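Local coordinates for protein binary enterotoxin of Clostridium perfringens component a (PDB 5WTZ) that probably transfers ADP-ribose from NAD+ to actin, as the enzymatic component of a binary, iota-like clostridial enterotoxin, at residues A354-I359 with L407-K413. Residues are numbered along the deposited sequence; the frame is centred on the assembly and turned at random.
Sequences AKRKLI and LGGKTNK. With NAD (nicotinamide-adenine-dinucleotide), chain B.
Lys413 runs back along the backbone from Lys357 to Ala354 and shows how a buried lysine can tie together the loops that lead into two neighbouring parallel strands. Its CB sits 3.5 Å from Lys357 O, and Lys413 CG then passes Lys357 CA at 3.9 Å. With the chain extended beyond CG (chi3 162°), CD and CE run on beside Arg356 O, CE coming within 3.4 Å. At the tip, NZ donates to Ala354 O over 2.8 Å, almost head-on to the carbonyl (C=O...N angle 162°), and to an in-plane lone pair of Gly408 O over 2.9 Å. Asp403, on strand 391-403, adds a salt bridge. Lys357 and Thr411 cross at about a right angle, Lys357 CG meeting Thr411 CG2 at 4.1 Å, and a water accepts from Lys357 NZ while donating to Thr411 OG1; Lys357 NZ also bonds to Tyr315 O. The extended Arg356 side chain reaches the cofactor, where NH2 donates to NAD O2N at 2.9 Å and NH1 makes a longer bond to the same oxygen. The shared ammonium probably offsets the repulsion between Ala354 O and Gly408 O, 3.3 Å apart, and Asp403 probably favours the charged form of Lys413, a clamp that probably helps hold the 354-357 loop, which carries the NAD-binding Arg356 of this ADP-ribosyltransferase fold.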
loop_
_atom_site.group_PDB
_atom_site.type_symbol
_atom_site.label_atom_id
_atom_site.label_comp_id
_atom_site.label_asym_id
_atom_site.label_seq_id
_atom_site.Cartn_x
_atom_site.Cartn_y
_atom_site.Cartn_z
ATOM N N ALA A 354 19.915 0.527 -2.576
ATOM C CA ALA A 354 19.228 1.508 -3.438
ATOM C C ALA A 354 18.809 0.930 -4.781
ATOM O O ALA A 354 17.832 1.380 -5.365
ATOM C CB ALA A 354 20.101 2.715 -3.655
ATOM N N LYS A 355 19.532 -0.075 -5.260
ATOM C CA LYS A 355 19.240 -0.627 -6.576
ATOM C C LYS A 355 18.381 -1.888 -6.568
ATOM O O LYS A 355 17.980 -2.356 -7.640
ATOM C CB LYS A 355 20.547 -0.889 -7.324
ATOM C CG LYS A 355 21.237 0.408 -7.752
ATOM C CD LYS A 355 22.429 0.170 -8.646
ATOM C CE LYS A 355 23.045 1.506 -9.073
ATOM N NZ LYS A 355 24.146 1.358 -10.063
ATOM N N ARG A 356 18.068 -2.431 -5.388
ATOM C CA ARG A 356 17.133 -3.554 -5.324
ATOM C C ARG A 356 15.776 -3.152 -5.939
ATOM O O ARG A 356 15.257 -2.072 -5.641
ATOM C CB ARG A 356 16.940 -4.030 -3.883
ATOM C CG ARG A 356 18.230 -4.577 -3.259
ATOM C CD ARG A 356 17.960 -5.321 -1.972
ATOM N NE ARG A 356 19.220 -5.824 -1.438
ATOM C CZ ARG A 356 19.378 -6.350 -0.227
ATOM N NH1 ARG A 356 18.356 -6.434 0.612
ATOM N NH2 ARG A 356 20.574 -6.779 0.150
ATOM N N LYS A 357 15.230 -4.010 -6.805
ATOM C CA LYS A 357 14.049 -3.673 -7.633
ATOM C C LYS A 357 12.741 -4.156 -7.029
ATOM O O LYS A 357 11.655 -3.945 -7.586
ATOM C CB LYS A 357 14.194 -4.272 -9.040
ATOM C CG LYS A 357 15.481 -3.901 -9.768
ATOM C CD LYS A 357 15.575 -4.654 -11.099
ATOM C CE LYS A 357 16.917 -4.468 -11.771
ATOM N NZ LYS A 357 16.971 -5.263 -13.021
ATOM N N LEU A 358 12.844 -4.834 -5.897
ATOM C CA LEU A 358 11.676 -5.452 -5.299
ATOM C C LEU A 358 11.396 -4.793 -3.960
ATOM O O LEU A 358 12.153 -4.958 -2.997
ATOM C CB LEU A 358 11.898 -6.963 -5.152
ATOM C CG LEU A 358 12.068 -7.750 -6.463
ATOM C CD1 LEU A 358 12.579 -9.154 -6.192
ATOM C CD2 LEU A 358 10.765 -7.798 -7.270
ATOM N N ILE A 359 10.304 -4.045 -3.903
ATOM C CA ILE A 359 9.935 -3.303 -2.702
ATOM C C ILE A 359 8.732 -3.931 -2.000
ATOM O O ILE A 359 7.585 -3.817 -2.459
ATOM C CB ILE A 359 9.615 -1.832 -3.030
ATOM C CG1 ILE A 359 10.741 -1.220 -3.865
ATOM C CG2 ILE A 359 9.352 -1.047 -1.747
ATOM C CD1 ILE A 359 10.432 0.177 -4.422
ATOM N N LEU A 407 21.056 6.790 -8.682
ATOM C CA LEU A 407 21.424 5.936 -7.560
ATOM C C LEU A 407 20.412 4.808 -7.354
ATOM O O LEU A 407 20.735 3.750 -6.813
ATOM C CB LEU A 407 21.562 6.767 -6.285
ATOM C CG LEU A 407 22.724 7.759 -6.241
ATOM C CD1 LEU A 407 22.701 8.530 -4.934
ATOM C CD2 LEU A 407 24.046 7.034 -6.401
ATOM N N GLY A 408 19.182 5.031 -7.802
ATOM C CA GLY A 408 18.126 4.041 -7.669
ATOM C C GLY A 408 18.213 2.968 -8.737
ATOM O O GLY A 408 17.587 1.918 -8.620
ATOM N N GLY A 409 18.980 3.240 -9.788
ATOM C CA GLY A 409 19.243 2.243 -10.815
ATOM C C GLY A 409 18.573 2.432 -12.167
ATOM O O GLY A 409 18.691 1.560 -13.032
ATOM N N LYS A 410 17.875 3.554 -12.350
ATOM C CA LYS A 410 17.211 3.868 -13.627
ATOM C C LYS A 410 16.458 2.658 -14.160
ATOM O O LYS A 410 16.705 2.206 -15.286
ATOM C CB LYS A 410 18.221 4.347 -14.673
ATOM C CG LYS A 410 18.886 5.669 -14.355
ATOM C CD LYS A 410 20.061 5.918 -15.291
ATOM C CE LYS A 410 20.824 7.174 -14.911
ATOM N NZ LYS A 410 20.033 8.411 -15.153
ATOM N N THR A 411 15.566 2.122 -13.336
ATOM C CA THR A 411 14.845 0.903 -13.679
ATOM C C THR A 411 13.411 0.887 -13.165
ATOM O O THR A 411 13.074 1.527 -12.160
ATOM C CB THR A 411 15.568 -0.342 -13.109
ATOM O OG1 THR A 411 14.861 -1.531 -13.478
ATOM C CG2 THR A 411 15.583 -0.273 -11.628
ATOM N N ASN A 412 12.561 0.136 -13.855
ATOM C CA ASN A 412 11.297 -0.255 -13.264
ATOM C C ASN A 412 11.517 -1.089 -12.006
ATOM O O ASN A 412 12.377 -1.979 -11.963
ATOM C CB ASN A 412 10.445 -1.038 -14.255
ATOM C CG ASN A 412 9.782 -0.149 -15.266
ATOM O OD1 ASN A 412 9.403 0.979 -14.957
ATOM N ND2 ASN A 412 9.624 -0.650 -16.483
ATOM N N LYS A 413 10.730 -0.789 -10.983
ATOM C CA LYS A 413 10.749 -1.538 -9.741
ATOM C C LYS A 413 9.348 -2.053 -9.427
ATOM O O LYS A 413 8.356 -1.529 -9.960
ATOM C CB LYS A 413 11.292 -0.665 -8.611
ATOM C CG LYS A 413 12.739 -0.211 -8.865
ATOM C CD LYS A 413 13.312 0.549 -7.676
ATOM C CE LYS A 413 14.837 0.613 -7.754
ATOM N NZ LYS A 413 15.426 1.557 -6.726
HETATM P PA NAD B . 19.104 -10.266 4.595
HETATM O O1A NAD B . 19.868 -11.266 5.430
HETATM O O2A NAD B . 17.608 -10.204 4.671
HETATM O O5B NAD B . 19.475 -10.459 3.038
HETATM C C5B NAD B . 20.791 -10.790 2.580
HETATM C C4B NAD B . 20.692 -11.494 1.241
HETATM O O4B NAD B . 19.980 -12.723 1.440
HETATM C C3B NAD B . 19.915 -10.672 0.217
HETATM O O3B NAD B . 20.522 -10.857 -1.072
HETATM C C2B NAD B . 18.526 -11.295 0.252
HETATM O O2B NAD B . 17.836 -11.179 -0.996
HETATM C C1B NAD B . 18.806 -12.747 0.622
HETATM N N9A NAD B . 17.668 -13.281 1.398
HETATM C C8A NAD B . 17.173 -12.789 2.548
HETATM N N7A NAD B . 16.110 -13.532 2.968
HETATM C C5A NAD B . 15.918 -14.493 2.057
HETATM C C6A NAD B . 14.975 -15.615 1.877
HETATM N N6A NAD B . 14.000 -15.839 2.786
HETATM N N1A NAD B . 15.107 -16.384 0.769
HETATM C C2A NAD B . 16.078 -16.170 -0.135
HETATM N N3A NAD B . 16.980 -15.175 -0.025
HETATM C C4A NAD B . 16.935 -14.320 1.024
HETATM O O3 NAD B . 19.685 -8.821 4.977
HETATM P PN NAD B . 19.527 -7.422 4.200
HETATM O O1N NAD B . 18.068 -7.024 4.250
HETATM O O2N NAD B . 20.266 -7.522 2.887
HETATM O O5D NAD B . 20.396 -6.494 5.185
HETATM C C5D NAD B . 20.124 -6.419 6.584
HETATM C C4D NAD B . 20.846 -5.217 7.163
HETATM O O4D NAD B . 20.171 -4.022 6.764
HETATM C C3D NAD B . 20.760 -5.232 8.676
HETATM O O3D NAD B . 21.847 -4.437 9.181
HETATM C C2D NAD B . 19.446 -4.536 8.954
HETATM O O2D NAD B . 19.443 -3.905 10.240
HETATM C C1D NAD B . 19.325 -3.538 7.800
HETATM N N1N NAD B . 17.950 -3.394 7.277
HETATM C C2N NAD B . 17.651 -3.741 6.009
HETATM C C3N NAD B . 16.346 -3.597 5.524
HETATM C C7N NAD B . 15.980 -3.967 4.112
HETATM O O7N NAD B . 16.610 -4.822 3.477
HETATM N N7N NAD B . 14.968 -3.298 3.584
HETATM C C4N NAD B . 15.342 -3.079 6.334
HETATM C C5N NAD B . 15.676 -2.733 7.634
HETATM C C6N NAD B . 16.991 -2.902 8.075
HETATM O O HOH W 1 15.032 -3.973 -14.821
#